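Local coordinates for protein putative serine phosphatase (Pseudomonas aeruginosa, PDB 6K4E) that probably acts as a magnesium-dependent PP2C-type protein phosphatase in the SiaABC threonine phosphorylation pathway, which controls biofilm formation in response to carbon availability, at residues L58-S62 and D90-G94; I64-I68 and T124-R128; G93-V98 and D292-L296; F250-R256 and T279-Y283; F187-S193 and L205-A211. All coordinates share one frame; numbering follows the deposited sequence.

Contact 1 (L58-S62 and D90-G94)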
# COMPACT_ATOMS: atom_id res chain seq x y z
N LEU B 58 10.54 10.82 4.09
CA LEU B 58 10.94 9.51 3.56
C LEU B 58 11.50 8.59 4.63
O LEU B 58 11.22 7.40 4.58
CB LEU B 58 11.93 9.64 2.40
CG LEU B 58 11.37 10.29 1.13
CD1 LEU B 58 12.47 10.64 0.18
CD2 LEU B 58 10.35 9.43 0.45
N ASP B 59 12.27 9.14 5.59
CA ASP B 59 12.83 8.39 6.72
C ASP B 59 11.70 7.84 7.55
O ASP B 59 11.80 6.70 7.98
CB ASP B 59 13.73 9.28 7.60
CG ASP B 59 15.13 9.53 7.07
OD1 ASP B 59 15.64 8.67 6.30
OD2 ASP B 59 15.73 10.56 7.44
N TYR B 60 10.64 8.63 7.79
CA TYR B 60 9.48 8.14 8.51
C TYR B 60 8.72 7.09 7.67
O TYR B 60 8.26 6.09 8.21
CB TYR B 60 8.58 9.30 8.97
CG TYR B 60 7.37 8.82 9.76
CD1 TYR B 60 7.51 8.29 11.04
CD2 TYR B 60 6.09 8.85 9.20
CE1 TYR B 60 6.41 7.80 11.74
CE2 TYR B 60 4.99 8.35 9.89
CZ TYR B 60 5.15 7.83 11.17
OH TYR B 60 4.07 7.35 11.86
N ALA B 61 8.64 7.30 6.34
CA ALA B 61 8.00 6.35 5.43
C ALA B 61 8.75 5.00 5.41
O ALA B 61 8.13 3.96 5.17
CB ALA B 61 7.92 6.93 4.02
N SER B 62 10.07 5.00 5.72
CA SER B 62 10.85 3.77 5.76
C SER B 62 10.53 2.95 7.00
O SER B 62 10.68 1.74 6.96
CB SER B 62 12.35 4.04 5.62
OG SER B 62 12.88 4.68 6.77
N ASP B 90 16.69 4.22 -2.81
CA ASP B 90 16.43 5.45 -2.10
C ASP B 90 16.11 5.07 -0.64
O ASP B 90 16.60 4.03 -0.17
CB ASP B 90 15.40 6.31 -2.85
CG ASP B 90 15.70 6.40 -4.36
OD1 ASP B 90 16.88 6.66 -4.73
OD2 ASP B 90 14.76 6.17 -5.17
N VAL B 91 15.37 5.87 0.11
CA VAL B 91 15.10 5.48 1.50
C VAL B 91 14.05 4.36 1.54
O VAL B 91 14.11 3.46 2.38
CB VAL B 91 14.69 6.72 2.32
CG1 VAL B 91 14.70 6.42 3.81
CG2 VAL B 91 15.64 7.88 2.01
N VAL B 92 13.11 4.40 0.58
CA VAL B 92 12.05 3.41 0.39
C VAL B 92 12.20 2.86 -1.03
O VAL B 92 12.60 3.59 -1.94
CB VAL B 92 10.63 3.98 0.69
CG1 VAL B 92 10.46 4.30 2.17
CG2 VAL B 92 10.30 5.20 -0.18
N GLY B 93 11.91 1.59 -1.22
CA GLY B 93 12.07 0.97 -2.53
C GLY B 93 10.88 0.15 -2.96
O GLY B 93 9.87 0.14 -2.27
N GLY B 94 11.02 -0.55 -4.09
CA GLY B 94 9.97 -1.38 -4.67
C GLY B 94 10.16 -2.85 -4.38
O GLY B 94 9.39 -3.70 -4.84
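In this PP2C-type domain, Val91 and Val92, in the loop that leads from strand 82-87 to strand 95-101, press against Leu58, Ala61 and Ser62 on helix 49-67. The meeting is one of van der Waals contact, with the two valines lying along the helix one after the other. Val91 faces the Leu58 end, its CB 4.0 Å from Leu58 CB. Because its CG1 stands anti to the backbone N (chi1 -168°), that methyl reaches the helix surface, lying 3.7 Å from Leu58 O and 3.5 Å from Asp59 OD1, the Val91 and Asp59 side chains crossing obliquely. Val92 is more deeply buried: its CG1 rests against the backbone at Ser62 N, 3.6 Å away, and also meets Ala61 CB at 4.1 Å. Its other branch, CG2, approaches Leu58 CD2.

Leu58 and Ala61 also face the second subunit, packing on Val118 and Leu122 of that chain, while Val92 rests on Ala121 of its own chain. The loop is therefore held between the long helix and helix 117-138, which follows the metal-binding residues in the chain. Ser62 has its hydroxyl turned back to its own helix: OG gives a 2.6 Å hydrogen bond to Asp59 O, approaching at a C=O...O angle of 127°, and Ser62 CB is left 3.8 Å from Val91 CG1.

Contact 2 (I64-I68 and T124-R128)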
# COMPACT_ATOMS: atom_id res chain seq x y z
N ILE B 64 7.38 2.72 8.08
CA ILE B 64 6.16 2.05 7.63
C ILE B 64 6.56 0.83 6.79
O ILE B 64 6.08 -0.27 7.05
CB ILE B 64 5.17 3.02 6.90
CG1 ILE B 64 4.62 4.10 7.87
CG2 ILE B 64 4.00 2.22 6.26
CD1 ILE B 64 4.00 5.32 7.24
N GLN B 65 7.45 1.01 5.80
CA GLN B 65 7.89 -0.10 4.94
C GLN B 65 8.63 -1.21 5.74
O GLN B 65 8.42 -2.38 5.45
CB GLN B 65 8.70 0.40 3.74
CG GLN B 65 9.10 -0.71 2.77
CD GLN B 65 9.52 -0.18 1.44
OE1 GLN B 65 10.48 0.57 1.32
NE2 GLN B 65 8.82 -0.59 0.39
N ARG B 66 9.42 -0.87 6.75
CA ARG B 66 10.12 -1.87 7.58
C ARG B 66 9.14 -2.70 8.41
O ARG B 66 9.34 -3.90 8.60
CB ARG B 66 11.15 -1.19 8.49
CG ARG B 66 12.45 -0.92 7.74
CD ARG B 66 13.54 -0.38 8.65
NE ARG B 66 14.81 -0.28 7.93
CZ ARG B 66 15.71 -1.26 7.82
NH1 ARG B 66 15.50 -2.43 8.42
NH2 ARG B 66 16.82 -1.07 7.13
N ALA B 67 8.04 -2.07 8.85
CA ALA B 67 6.98 -2.71 9.63
C ALA B 67 6.22 -3.82 8.87
O ALA B 67 5.63 -4.71 9.49
CB ALA B 67 6.01 -1.67 10.16
N ILE B 68 6.28 -3.80 7.54
CA ILE B 68 5.60 -4.82 6.75
C ILE B 68 6.58 -6.00 6.40
O ILE B 68 6.16 -6.97 5.78
CB ILE B 68 4.86 -4.23 5.50
CG1 ILE B 68 5.84 -3.71 4.41
CG2 ILE B 68 3.85 -3.17 5.90
CD1 ILE B 68 5.70 -4.35 3.09
N THR B 124 4.56 -1.97 -3.04
CA THR B 124 5.04 -2.86 -1.99
C THR B 124 3.93 -3.04 -0.91
O THR B 124 3.74 -4.16 -0.41
CB THR B 124 6.40 -2.27 -1.55
OG1 THR B 124 7.45 -3.19 -1.72
CG2 THR B 124 6.41 -1.73 -0.20
N MET B 125 3.18 -1.97 -0.59
CA MET B 125 2.09 -2.02 0.41
C MET B 125 0.93 -2.83 -0.17
O MET B 125 0.44 -3.76 0.47
CB MET B 125 1.60 -0.61 0.82
CG MET B 125 2.66 0.31 1.36
SD MET B 125 3.30 -0.24 2.97
CE MET B 125 4.99 -0.39 2.58
N LEU B 126 0.54 -2.53 -1.40
CA LEU B 126 -0.52 -3.23 -2.12
C LEU B 126 -0.18 -4.70 -2.28
O LEU B 126 -1.02 -5.55 -1.94
CB LEU B 126 -0.79 -2.57 -3.48
CG LEU B 126 -1.39 -1.17 -3.44
CD1 LEU B 126 -1.40 -0.55 -4.85
CD2 LEU B 126 -2.82 -1.21 -2.89
N ALA B 127 1.06 -5.02 -2.74
CA ALA B 127 1.51 -6.39 -2.95
C ALA B 127 1.60 -7.19 -1.65
O ALA B 127 1.27 -8.37 -1.65
CB ALA B 127 2.84 -6.40 -3.67
N ARG B 128 2.02 -6.55 -0.53
CA ARG B 128 2.09 -7.23 0.76
C ARG B 128 0.69 -7.70 1.19
O ARG B 128 0.53 -8.86 1.58
CB ARG B 128 2.75 -6.33 1.83
CG ARG B 128 2.41 -6.70 3.30
CD ARG B 128 3.07 -7.98 3.80
NE ARG B 128 2.32 -8.57 4.92
CZ ARG B 128 2.59 -8.37 6.20
NH1 ARG B 128 3.61 -7.62 6.57
NH2 ARG B 128 1.83 -8.93 7.13
O HOH W 1 4.29 -7.46 9.31
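Thr124 meets Ile68 where helix 117-138 faces the last part of helix 49-67, the carbonyl O of Thr124 lying 4.0 Å from Ile68 CD1. The Gln65 side chain runs out from its helix nearby, and its amide is occupied elsewhere, NE2 bonding to Gly93 O.

One residue on, Met125 sends a side chain bent at both chi2 and chi3 across the gap. The bends turn its terminal methyl back to the partner helix: CE sits 3.8 Å from Gln65 CA and 3.9 Å from Ile68 CG1. Its SD passes Ile64 CG2 at 4.2 Å. This residue also packs on Met125 of the second subunit.

Arg128 completes the row. Its CB touches Ile68 CD1 at 3.8 Å as the two side chains slide past each other in opposite directions. A bend at chi2 (72°) then carries the guanidinium over to the backbone, where NH1 donates to Ile68 O at 2.7 Å. The bond is far from straight (131°), and NH1 is tilted out of the carbonyl plane. Water 1 links NH1 to Ala67 O, and NE forms a salt bridge with Asp132. Phe96 of strand 95-101 lies against Thr124 and Arg128. The whole is a buried contact of helix 117-138 with the end of helix 49-67 and the residue after it, in the helical layer over one sheet of the PP2C sandwich, at the dimer interface.

Contact 3 (G93-V98 and D292-L296)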
# COMPACT_ATOMS: atom_id res chain seq x y z
N GLY B 93 11.91 1.59 -1.22
CA GLY B 93 12.07 0.97 -2.53
C GLY B 93 10.88 0.15 -2.96
O GLY B 93 9.87 0.14 -2.27
N GLY B 94 11.02 -0.55 -4.09
CA GLY B 94 9.97 -1.38 -4.67
C GLY B 94 10.16 -2.85 -4.38
O GLY B 94 9.39 -3.70 -4.84
N ASP B 95 11.16 -3.16 -3.57
CA ASP B 95 11.49 -4.53 -3.23
C ASP B 95 11.06 -4.84 -1.84
O ASP B 95 11.28 -4.03 -0.92
CB ASP B 95 13.02 -4.71 -3.25
CG ASP B 95 13.72 -5.11 -4.55
OD1 ASP B 95 13.16 -4.83 -5.64
OD2 ASP B 95 14.88 -5.55 -4.47
N PHE B 96 10.57 -6.06 -1.64
CA PHE B 96 10.25 -6.55 -0.30
C PHE B 96 10.33 -8.07 -0.28
O PHE B 96 10.74 -8.68 -1.26
CB PHE B 96 8.93 -5.98 0.29
CG PHE B 96 7.64 -6.57 -0.25
CD1 PHE B 96 7.19 -6.26 -1.52
CD2 PHE B 96 6.87 -7.43 0.54
CE1 PHE B 96 5.98 -6.78 -2.00
CE2 PHE B 96 5.69 -8.00 0.03
CZ PHE B 96 5.24 -7.66 -1.22
N TYR B 97 10.05 -8.67 0.85
CA TYR B 97 10.14 -10.11 1.01
C TYR B 97 9.08 -10.57 1.98
O TYR B 97 8.56 -9.78 2.78
CB TYR B 97 11.54 -10.53 1.49
CG TYR B 97 12.09 -9.72 2.63
CD1 TYR B 97 12.70 -8.49 2.41
CD2 TYR B 97 12.11 -10.23 3.93
CE1 TYR B 97 13.26 -7.76 3.45
CE2 TYR B 97 12.68 -9.50 4.99
CZ TYR B 97 13.24 -8.26 4.74
OH TYR B 97 13.84 -7.53 5.72
N VAL B 98 8.71 -11.83 1.83
CA VAL B 98 7.65 -12.43 2.63
C VAL B 98 8.20 -13.66 3.33
O VAL B 98 9.21 -14.22 2.92
CB VAL B 98 6.39 -12.74 1.75
CG1 VAL B 98 5.72 -11.46 1.27
CG2 VAL B 98 6.72 -13.65 0.56
N ASP B 292 17.09 -1.19 -6.26
CA ASP B 292 16.85 -1.75 -4.94
C ASP B 292 17.48 -3.14 -4.92
O ASP B 292 17.38 -3.89 -5.90
CB ASP B 292 15.34 -1.87 -4.70
CG ASP B 292 14.62 -0.56 -4.71
OD1 ASP B 292 15.12 0.38 -4.09
OD2 ASP B 292 13.55 -0.48 -5.34
N ILE B 293 18.16 -3.46 -3.83
CA ILE B 293 18.82 -4.76 -3.66
C ILE B 293 18.09 -5.58 -2.58
O ILE B 293 17.69 -5.04 -1.55
CB ILE B 293 20.35 -4.57 -3.38
CG1 ILE B 293 21.06 -3.96 -4.61
CG2 ILE B 293 21.03 -5.89 -2.95
CD1 ILE B 293 22.39 -3.28 -4.37
N THR B 294 17.87 -6.88 -2.85
CA THR B 294 17.30 -7.85 -1.93
C THR B 294 17.86 -9.20 -2.23
O THR B 294 17.86 -9.62 -3.38
CB THR B 294 15.75 -7.95 -1.97
OG1 THR B 294 15.22 -6.64 -2.02
CG2 THR B 294 15.18 -8.69 -0.71
N ILE B 295 18.36 -9.87 -1.18
CA ILE B 295 18.79 -11.25 -1.23
C ILE B 295 18.23 -11.90 0.04
O ILE B 295 18.61 -11.52 1.13
CB ILE B 295 20.32 -11.51 -1.39
CG1 ILE B 295 20.88 -10.84 -2.65
CG2 ILE B 295 20.62 -13.03 -1.36
CD1 ILE B 295 22.38 -11.24 -2.91
N LEU B 296 17.35 -12.88 -0.14
CA LEU B 296 16.82 -13.66 0.96
C LEU B 296 17.34 -15.07 0.80
O LEU B 296 17.13 -15.71 -0.24
CB LEU B 296 15.28 -13.60 1.02
CG LEU B 296 14.57 -14.24 2.22
CD1 LEU B 296 15.30 -13.98 3.54
CD2 LEU B 296 13.12 -13.82 2.28
O HOH W 2 15.30 -4.74 -7.43
O HOH W 3 12.37 -2.29 -6.84
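Asp95, Asp292 and Thr294 meet between the two sheets of the PP2C beta-sandwich, beside the magnesium site. Strands 95-98 and 293-296 belong to different sheets yet run nearly parallel, with axes 7.3 Å apart at 17°, and they meet through side chains, not through backbone bonds.

The carboxylates of Asp95 and Asp292 pass in opposite directions, their planes 62° apart. Two waters bridge the residues, both donating to Asp95 OD1: water 3, 2.9 Å from it, reaches the other carboxylate at Asp292 OD2 (2.6 Å), and water 2 the backbone at Asp292 O (2.7 Å). The second oxygen of Asp95 is gripped by hydroxyls. Thr294 OG1 donates to Asp95 OD2 at 2.7 Å, close to the carboxylate plane on its anti side, and Thr237 OG1 bonds the same oxygen. Such fixing holds the carboxylate in one rotation, with the side chain close to a bound magnesium; Asp112, a magnesium ligand, touches it from strand 105-113.

Asp292 follows the magnesium ligand Asp291 and is itself held by backbone N-H groups. Arg89 N bonds its OD1, while Gly94 N meets Asp292 OD2 from above the carboxylate plane at 2.8 Å, in a nearly straight bond (176°). Farther along the strands the contact becomes apolar: Thr294 CG2 lies 4.0 Å from Tyr97 CD1, and Leu296 CD2 rests 3.7 Å from Tyr97 CB.

Contact 4 (F250-R256 and T279-Y283)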
# COMPACT_ATOMS: atom_id res chain seq x y z
N PHE B 250 30.15 -2.69 -16.04
CA PHE B 250 29.20 -3.75 -16.36
C PHE B 250 28.45 -4.12 -15.10
O PHE B 250 29.00 -3.98 -13.99
CB PHE B 250 29.94 -5.03 -16.81
CG PHE B 250 30.66 -5.00 -18.14
CD1 PHE B 250 30.21 -4.19 -19.19
CD2 PHE B 250 31.83 -5.72 -18.33
CE1 PHE B 250 30.93 -4.11 -20.39
CE2 PHE B 250 32.53 -5.65 -19.54
CZ PHE B 250 32.09 -4.83 -20.55
N GLY B 251 27.25 -4.66 -15.27
CA GLY B 251 26.47 -5.15 -14.13
C GLY B 251 27.16 -6.38 -13.57
O GLY B 251 27.85 -7.09 -14.32
N PHE B 252 27.06 -6.61 -12.26
CA PHE B 252 27.67 -7.78 -11.61
C PHE B 252 27.42 -9.04 -12.46
O PHE B 252 28.37 -9.63 -12.93
CB PHE B 252 27.10 -7.92 -10.19
CG PHE B 252 27.87 -8.85 -9.30
CD1 PHE B 252 29.07 -8.45 -8.71
CD2 PHE B 252 27.35 -10.10 -8.96
CE1 PHE B 252 29.76 -9.30 -7.84
CE2 PHE B 252 28.04 -10.95 -8.08
CZ PHE B 252 29.24 -10.54 -7.53
N GLY B 253 26.14 -9.34 -12.75
CA GLY B 253 25.73 -10.43 -13.63
C GLY B 253 25.55 -11.78 -12.98
O GLY B 253 25.98 -12.01 -11.83
N SER B 254 24.90 -12.70 -13.74
CA SER B 254 24.57 -14.09 -13.39
C SER B 254 25.79 -14.96 -13.16
O SER B 254 25.75 -15.79 -12.25
CB SER B 254 23.69 -14.75 -14.46
OG SER B 254 22.46 -14.10 -14.71
N ARG B 255 26.85 -14.83 -14.00
CA ARG B 255 28.06 -15.65 -13.87
C ARG B 255 28.85 -15.29 -12.59
O ARG B 255 29.19 -16.21 -11.84
CB ARG B 255 28.94 -15.65 -15.14
CG ARG B 255 28.22 -16.28 -16.34
CD ARG B 255 28.76 -15.86 -17.71
NE ARG B 255 27.76 -16.05 -18.77
CZ ARG B 255 28.05 -16.17 -20.06
NH1 ARG B 255 29.31 -16.14 -20.48
NH2 ARG B 255 27.08 -16.34 -20.95
N ARG B 256 29.10 -13.97 -12.32
CA ARG B 256 29.80 -13.58 -11.07
C ARG B 256 28.93 -13.96 -9.85
O ARG B 256 29.48 -14.36 -8.84
CB ARG B 256 30.12 -12.08 -10.99
CG ARG B 256 31.21 -11.59 -11.93
CD ARG B 256 31.45 -10.09 -11.72
NE ARG B 256 32.44 -9.56 -12.63
CZ ARG B 256 32.18 -8.90 -13.77
NH1 ARG B 256 30.93 -8.61 -14.10
NH2 ARG B 256 33.18 -8.50 -14.55
N THR B 279 31.52 -8.02 -1.17
CA THR B 279 31.79 -8.36 -2.59
C THR B 279 31.17 -7.31 -3.52
O THR B 279 31.80 -6.92 -4.49
CB THR B 279 31.36 -9.81 -2.92
OG1 THR B 279 32.15 -10.71 -2.13
CG2 THR B 279 31.50 -10.18 -4.40
N LEU B 280 29.95 -6.85 -3.22
CA LEU B 280 29.29 -5.83 -4.02
C LEU B 280 29.89 -4.45 -3.78
O LEU B 280 30.11 -3.71 -4.75
CB LEU B 280 27.77 -5.81 -3.79
CG LEU B 280 26.97 -5.06 -4.89
CD1 LEU B 280 27.04 -5.79 -6.24
CD2 LEU B 280 25.57 -4.90 -4.50
N ALA B 281 30.19 -4.12 -2.51
CA ALA B 281 30.80 -2.83 -2.16
C ALA B 281 32.12 -2.66 -2.91
O ALA B 281 32.37 -1.61 -3.50
CB ALA B 281 31.01 -2.73 -0.66
N GLU B 282 32.91 -3.74 -2.98
CA GLU B 282 34.19 -3.77 -3.67
C GLU B 282 34.02 -3.60 -5.17
O GLU B 282 34.71 -2.76 -5.74
CB GLU B 282 34.96 -5.06 -3.33
CG GLU B 282 36.25 -5.25 -4.12
CD GLU B 282 37.53 -5.61 -3.39
OE1 GLU B 282 38.51 -5.97 -4.08
OE2 GLU B 282 37.58 -5.52 -2.14
N TYR B 283 33.09 -4.37 -5.78
CA TYR B 283 32.78 -4.35 -7.21
C TYR B 283 32.28 -2.99 -7.64
O TYR B 283 32.81 -2.42 -8.56
CB TYR B 283 31.76 -5.46 -7.56
CG TYR B 283 31.52 -5.58 -9.05
CD1 TYR B 283 32.49 -6.12 -9.89
CD2 TYR B 283 30.33 -5.13 -9.62
CE1 TYR B 283 32.30 -6.19 -11.27
CE2 TYR B 283 30.13 -5.20 -11.00
CZ TYR B 283 31.12 -5.73 -11.82
OH TYR B 283 30.93 -5.80 -13.18
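Tyr283 OH gives a 2.8 Å hydrogen bond to Phe250 O, approaching from well above the carbonyl plane. With CG anti to the backbone N (chi1 -174°), the tyrosine reaches from helix 269-284 across to the segment 250-256, where its ring and hydroxyl carry most of the contact.

Phe252 makes a T-shaped stack on that ring, its edge toward the tyrosine face, centroids 5.3 Å apart and planes at 85°. Its CD1 lies over the rim, 3.7 Å from Tyr283 CD2. The far end of the phenylalanine, CZ, meets Thr279 CG2 at 3.9 Å, while Leu280 CD1 comes obliquely to the Phe252 ring; a second edge-to-face partner, Phe240, also packs on Phe252.

Arg256 crosses Tyr283 at about a right angle and sets a guanidinium face over Tyr283 CE1, 3.7 Å from Arg256 CZ. A bond in the guanidinium plane, from Arg256 NH1 to Phe252 O (3.0 Å, 160°), helps to set the rotation of that group.

A T-shaped pair of rings is thus buried between the turn before helix 254-264 and helix 269-284. On the more exposed side the Tyr283-Phe250 hydrogen bond alone crosses, and the guanidinium bond within segment 250-256 helps to hold Arg256 over the tyrosine.

Contact 5 (F187-S193 and L205-A211)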
# COMPACT_ATOMS: atom_id res chain seq x y z
N PHE B 187 8.82 -24.33 -5.94
CA PHE B 187 9.16 -22.95 -6.32
C PHE B 187 8.34 -22.49 -7.51
O PHE B 187 8.14 -23.24 -8.46
CB PHE B 187 10.68 -22.83 -6.63
CG PHE B 187 11.06 -21.57 -7.40
CD1 PHE B 187 11.01 -20.31 -6.80
CD2 PHE B 187 11.40 -21.63 -8.75
CE1 PHE B 187 11.29 -19.15 -7.54
CE2 PHE B 187 11.69 -20.47 -9.47
CZ PHE B 187 11.65 -19.25 -8.86
N ALA B 188 7.89 -21.24 -7.49
CA ALA B 188 7.21 -20.62 -8.63
C ALA B 188 7.66 -19.18 -8.69
O ALA B 188 7.67 -18.51 -7.66
CB ALA B 188 5.70 -20.72 -8.50
N GLY B 189 8.06 -18.73 -9.86
CA GLY B 189 8.56 -17.38 -10.05
C GLY B 189 8.15 -16.67 -11.32
O GLY B 189 7.92 -17.31 -12.35
N ALA B 190 8.00 -15.34 -11.24
CA ALA B 190 7.71 -14.46 -12.37
C ALA B 190 8.92 -13.52 -12.44
O ALA B 190 9.05 -12.63 -11.60
CB ALA B 190 6.44 -13.67 -12.11
N LYS B 191 9.88 -13.84 -13.33
CA LYS B 191 11.11 -13.08 -13.60
C LYS B 191 12.09 -13.09 -12.43
O LYS B 191 12.94 -12.20 -12.34
CB LYS B 191 10.79 -11.65 -14.09
CG LYS B 191 10.22 -11.61 -15.53
CD LYS B 191 9.85 -10.21 -16.00
CE LYS B 191 11.02 -9.29 -16.24
NZ LYS B 191 10.57 -7.88 -16.42
N ILE B 192 11.96 -14.10 -11.54
CA ILE B 192 12.84 -14.31 -10.38
C ILE B 192 13.18 -15.79 -10.31
O ILE B 192 12.32 -16.64 -10.51
CB ILE B 192 12.36 -13.69 -9.03
CG1 ILE B 192 12.59 -12.14 -9.07
CG2 ILE B 192 13.11 -14.32 -7.78
CD1 ILE B 192 12.25 -11.38 -7.94
N SER B 193 14.47 -16.07 -10.10
CA SER B 193 15.01 -17.43 -10.04
C SER B 193 15.30 -17.85 -8.63
O SER B 193 15.58 -17.01 -7.76
CB SER B 193 16.32 -17.51 -10.82
OG SER B 193 16.19 -17.06 -12.16
N LEU B 205 16.75 -22.60 -10.62
CA LEU B 205 15.39 -22.96 -10.97
C LEU B 205 14.83 -21.65 -11.55
O LEU B 205 14.51 -20.74 -10.80
CB LEU B 205 14.59 -23.41 -9.73
CG LEU B 205 14.95 -24.74 -9.00
CD1 LEU B 205 13.85 -25.17 -8.05
CD2 LEU B 205 15.42 -25.86 -9.94
N LYS B 206 14.83 -21.52 -12.89
CA LYS B 206 14.38 -20.29 -13.55
C LYS B 206 12.89 -20.04 -13.41
O LYS B 206 12.10 -20.98 -13.46
CB LYS B 206 14.78 -20.26 -15.04
CG LYS B 206 16.29 -20.22 -15.27
CD LYS B 206 16.65 -20.74 -16.66
CE LYS B 206 18.13 -21.07 -16.80
NZ LYS B 206 18.48 -22.37 -16.17
N GLY B 207 12.54 -18.78 -13.20
CA GLY B 207 11.16 -18.34 -13.12
C GLY B 207 10.65 -18.03 -14.51
O GLY B 207 11.44 -17.99 -15.47
N ALA B 208 9.33 -17.83 -14.66
CA ALA B 208 8.68 -17.50 -15.93
C ALA B 208 9.22 -16.18 -16.47
O ALA B 208 9.66 -15.33 -15.68
CB ALA B 208 7.17 -17.40 -15.73
N ARG B 209 9.21 -16.02 -17.80
CA ARG B 209 9.70 -14.80 -18.45
C ARG B 209 8.65 -13.67 -18.40
O ARG B 209 8.92 -12.56 -18.87
CB ARG B 209 10.22 -15.07 -19.88
CG ARG B 209 11.56 -15.82 -19.87
CD ARG B 209 12.39 -15.61 -21.13
NE ARG B 209 13.70 -15.04 -20.81
CZ ARG B 209 14.81 -15.75 -20.62
NH1 ARG B 209 14.78 -17.07 -20.73
NH2 ARG B 209 15.94 -15.14 -20.31
N ARG B 210 7.49 -13.92 -17.76
CA ARG B 210 6.40 -12.97 -17.63
C ARG B 210 6.30 -12.45 -16.23
O ARG B 210 6.29 -13.24 -15.29
CB ARG B 210 5.05 -13.62 -18.02
CG ARG B 210 5.06 -14.30 -19.40
CD ARG B 210 3.90 -15.27 -19.62
NE ARG B 210 3.79 -16.33 -18.60
CZ ARG B 210 4.51 -17.45 -18.57
NH1 ARG B 210 5.44 -17.67 -19.48
NH2 ARG B 210 4.30 -18.35 -17.61
N ALA B 211 6.20 -11.13 -16.08
CA ALA B 211 6.00 -10.50 -14.78
C ALA B 211 4.54 -10.66 -14.37
O ALA B 211 3.67 -10.90 -15.22
CB ALA B 211 6.34 -9.02 -14.85
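Phe187 and Leu205 slide past each other in opposite directions, with Phe187 CD2 3.8 Å from Leu205 CB. The phenyl group, its CG anti to the backbone N (chi1 163°), points toward the chain that leaves strand 202-205. Gly207 N and Lys206 O stand at the ring's edge near its plane, and Leu205 O approaches obliquely, coming within 3.1 Å of Phe187 CE2.

Lys191 lies alongside the other end of segment 205-211. Its CG is 3.7 Å from Arg209 O, and a bend at chi3 accompanies the approach of Lys191 CD to 3.9 Å from Ala211 CB. The ammonium group continues beyond the segment to a long, weak ion pair with Asp172, and the side chain lies about 5 Å from a bound magnesium. Beside it, Ala190 CB faces Arg210 O, a carbonyl that also accepts a bond from Tyr220 OH.

Between these two side-chain contacts the backbones come together at glycines. A single bridge pairs Ala190 with Ala208: Ala208 N donates to Gly189 O at 2.8 Å (155°), and Lys191 N to Ala208 O, also at 2.8 Å, lying in the carbonyl plane. Gly207, without a side chain, lets Ile192 O approach its CA at 3.3 Å in a CA-H...O contact. Ser193 OG is hydrogen-bonded to Glu204.

Strand 184-190 belongs to one sheet and strand 202-205 to the other, so this close pairing of the end of strand 184-190 and the turn after it with the loop that follows strand 202-205 joins the two layers of a PP2C-type beta-sandwich.

How the contacts relate
Contact 3 lies in the core, between the two sheets and next to the magnesium site, and is ruled by carboxylates, hydroxyls and waters. Contact 2 is also buried but mainly apolar, with one arginine bonded to a backbone carbonyl. It shares helix 49-67 with contact 1, which is partly buried and held by van der Waals contact; both touch the second subunit. Gln65 of contact 2 bonds to Gly93, common to contacts 1 and 3. Contacts 4 and 5, also partly buried, touch no other chain. Contact 4 sets the turn before one helix against the next helix by an aromatic pair and meets contact 3 where Leu280 packs on Ile293; contact 5 relies on backbone bonds between a strand end with its turn and a loop.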